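Local coordinates for germination protein YpeB (Bacillus megaterium QM B1551, PDB 5BOI), which takes part in the germination of bacillus spores, its C-terminal region being built of PepSY domains that are probably inhibitory, at residues M184-A189 with L200-L205. Sequence-based numbering, arbitrary orientation.
Sequences MEERLA and LCYEFL. With SO4 (sulfate ion), chain C.
The carbonyl oxygen of L205 is gripped by two backbone amides at once: M184 N at 2.8 Å and E185 N at 3.1 Å, the second bond the more bent. Two residues facing one make this a classic beta bulge. L205 N returns a bond to E185 O, and beyond the bulge R187–E203 and A189–C201 follow as hydrogen-bonded pairs; E203 N to R187 O, at 2.7 Å, is nearly straight.

On the face carrying E186, L188, Y202 and F204, L188 CD2 sits over one face of the Y202 ring, 4.0 Å from its centroid, a CH-pi contact. E186 CG is anti to its backbone N (chi1 174°) and lies 3.4 Å from F204 CE1; its chain bends at chi2, and the carboxylate oxygen OE2 lies at the edge of the Y202 ring, in its plane, 3.2 Å from CD1. Y202 OH bonds to I168 O. An alanine in place of Y202 would probably leave L188 CD2 without its ring face and I168 O without this donor.

On the other face, R187 NH2 donates to a sulfate oxygen, O2, at 3.0 Å, while E185 OE2 lies over the guanidinium by charge alone.

This hairpin belongs to the C-terminal PepSY domain: helix 170-175 packs on Y202 and F204, strand 211-218 pairs with 198-208, and strand 129-130 runs parallel to 182-192, R129 bonding to L188 through the backbone.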
loop_
_atom_site.group_PDB
_atom_site.type_symbol
_atom_site.label_atom_id
_atom_site.label_comp_id
_atom_site.label_asym_id
_atom_site.label_seq_id
_atom_site.Cartn_x
_atom_site.Cartn_y
_atom_site.Cartn_z
ATOM N N MET A 184 17.050 12.405 -9.513
ATOM C CA MET A 184 15.984 13.400 -9.487
ATOM C C MET A 184 15.489 13.639 -8.061
ATOM O O MET A 184 14.961 14.700 -7.744
ATOM C CB MET A 184 14.835 12.958 -10.391
ATOM C CG MET A 184 15.247 12.851 -11.855
ATOM S SD MET A 184 14.200 11.745 -12.826
ATOM C CE MET A 184 12.682 11.734 -11.870
ATOM N N GLU A 185 15.698 12.661 -7.188
ATOM C CA GLU A 185 15.186 12.745 -5.826
ATOM C C GLU A 185 15.976 11.853 -4.866
ATOM O O GLU A 185 16.427 10.772 -5.250
ATOM C CB GLU A 185 13.710 12.359 -5.805
ATOM C CG GLU A 185 13.081 12.461 -4.436
ATOM C CD GLU A 185 11.587 12.713 -4.496
ATOM O OE1 GLU A 185 11.124 13.313 -5.491
ATOM O OE2 GLU A 185 10.882 12.322 -3.542
ATOM N N GLU A 186 16.130 12.302 -3.626
ATOM C CA GLU A 186 16.766 11.482 -2.586
ATOM C C GLU A 186 16.043 11.627 -1.250
ATOM O O GLU A 186 15.740 12.744 -0.836
ATOM C CB GLU A 186 18.242 11.882 -2.416
ATOM C CG GLU A 186 18.979 11.182 -1.258
ATOM C CD GLU A 186 18.694 11.812 0.105
ATOM O OE1 GLU A 186 18.644 13.054 0.185
ATOM O OE2 GLU A 186 18.507 11.069 1.092
ATOM N N ARG A 187 15.820 10.507 -0.565
ATOM C CA ARG A 187 15.205 10.481 0.767
ATOM C C ARG A 187 15.844 9.385 1.619
ATOM O O ARG A 187 16.508 8.508 1.079
ATOM C CB ARG A 187 13.705 10.213 0.667
ATOM C CG ARG A 187 12.896 11.285 -0.065
ATOM C CD ARG A 187 12.863 12.616 0.703
ATOM N NE ARG A 187 11.888 13.530 0.099
ATOM C CZ ARG A 187 12.108 14.262 -0.986
ATOM N NH1 ARG A 187 13.283 14.227 -1.596
ATOM N NH2 ARG A 187 11.143 15.051 -1.457
ATOM N N LEU A 188 15.633 9.408 2.935
ATOM C CA LEU A 188 16.002 8.245 3.768
ATOM C C LEU A 188 14.884 7.208 3.779
ATOM O O LEU A 188 13.702 7.545 3.660
ATOM C CB LEU A 188 16.299 8.664 5.203
ATOM C CG LEU A 188 17.672 9.252 5.489
ATOM C CD1 LEU A 188 17.649 9.883 6.869
ATOM C CD2 LEU A 188 18.748 8.149 5.458
ATOM N N ALA A 189 15.245 5.936 3.907
ATOM C CA ALA A 189 14.241 4.875 3.827
ATOM C C ALA A 189 14.700 3.653 4.613
ATOM O O ALA A 189 15.906 3.430 4.781
ATOM C CB ALA A 189 13.960 4.511 2.376
ATOM N N LEU A 200 18.699 0.847 7.343
ATOM C CA LEU A 200 18.508 2.242 6.934
ATOM C C LEU A 200 19.309 2.535 5.669
ATOM O O LEU A 200 20.502 2.227 5.611
ATOM C CB LEU A 200 18.931 3.208 8.050
ATOM C CG LEU A 200 18.697 4.704 7.808
ATOM C CD1 LEU A 200 17.206 5.059 7.762
ATOM C CD2 LEU A 200 19.414 5.556 8.877
ATOM N N CYS A 201 18.657 3.144 4.677
ATOM C CA CYS A 201 19.278 3.454 3.381
ATOM C C CYS A 201 18.996 4.865 2.898
ATOM O O CYS A 201 17.972 5.449 3.232
ATOM C CB CYS A 201 18.775 2.506 2.283
ATOM S SG CYS A 201 19.042 0.756 2.551
ATOM N N TYR A 202 19.874 5.405 2.062
ATOM C CA TYR A 202 19.484 6.558 1.243
ATOM C C TYR A 202 18.826 5.997 -0.005
ATOM O O TYR A 202 19.412 5.133 -0.668
ATOM C CB TYR A 202 20.691 7.395 0.844
ATOM C CG TYR A 202 21.320 8.113 2.011
ATOM C CD1 TYR A 202 20.792 9.303 2.453
ATOM C CD2 TYR A 202 22.436 7.586 2.663
ATOM C CE1 TYR A 202 21.347 9.974 3.546
ATOM C CE2 TYR A 202 23.030 8.249 3.743
ATOM C CZ TYR A 202 22.465 9.451 4.187
ATOM O OH TYR A 202 23.013 10.135 5.266
ATOM N N GLU A 203 17.628 6.478 -0.312
ATOM C CA GLU A 203 16.896 6.053 -1.495
ATOM C C GLU A 203 17.046 7.118 -2.572
ATOM O O GLU A 203 16.805 8.292 -2.315
ATOM C CB GLU A 203 15.416 5.840 -1.162
ATOM C CG GLU A 203 14.549 5.578 -2.379
ATOM C CD GLU A 203 13.144 6.102 -2.190
ATOM O OE1 GLU A 203 12.575 5.874 -1.099
ATOM O OE2 GLU A 203 12.614 6.740 -3.125
ATOM N N PHE A 204 17.446 6.714 -3.770
ATOM C CA PHE A 204 17.579 7.629 -4.890
ATOM C C PHE A 204 16.606 7.247 -5.999
ATOM O O PHE A 204 16.527 6.075 -6.391
ATOM C CB PHE A 204 19.019 7.611 -5.434
ATOM C CG PHE A 204 20.062 8.117 -4.450
ATOM C CD1 PHE A 204 20.344 9.475 -4.366
ATOM C CD2 PHE A 204 20.745 7.233 -3.615
ATOM C CE1 PHE A 204 21.301 9.964 -3.463
ATOM C CE2 PHE A 204 21.699 7.684 -2.729
ATOM C CZ PHE A 204 21.984 9.066 -2.642
ATOM N N LEU A 205 15.887 8.238 -6.510
ATOM C CA LEU A 205 15.031 8.057 -7.673
ATOM C C LEU A 205 15.700 8.778 -8.833
ATOM O O LEU A 205 16.017 9.969 -8.732
ATOM C CB LEU A 205 13.639 8.616 -7.386
ATOM C CG LEU A 205 12.442 8.439 -8.319
ATOM C CD1 LEU A 205 12.303 7.010 -8.756
ATOM C CD2 LEU A 205 11.197 8.877 -7.561
HETATM S S SO4 C . 8.286 15.157 1.531
HETATM O O1 SO4 C . 7.643 14.130 2.351
HETATM O O2 SO4 C . 8.667 14.591 0.241
HETATM O O3 SO4 C . 9.479 15.672 2.208
HETATM O O4 SO4 C . 7.332 16.246 1.307
#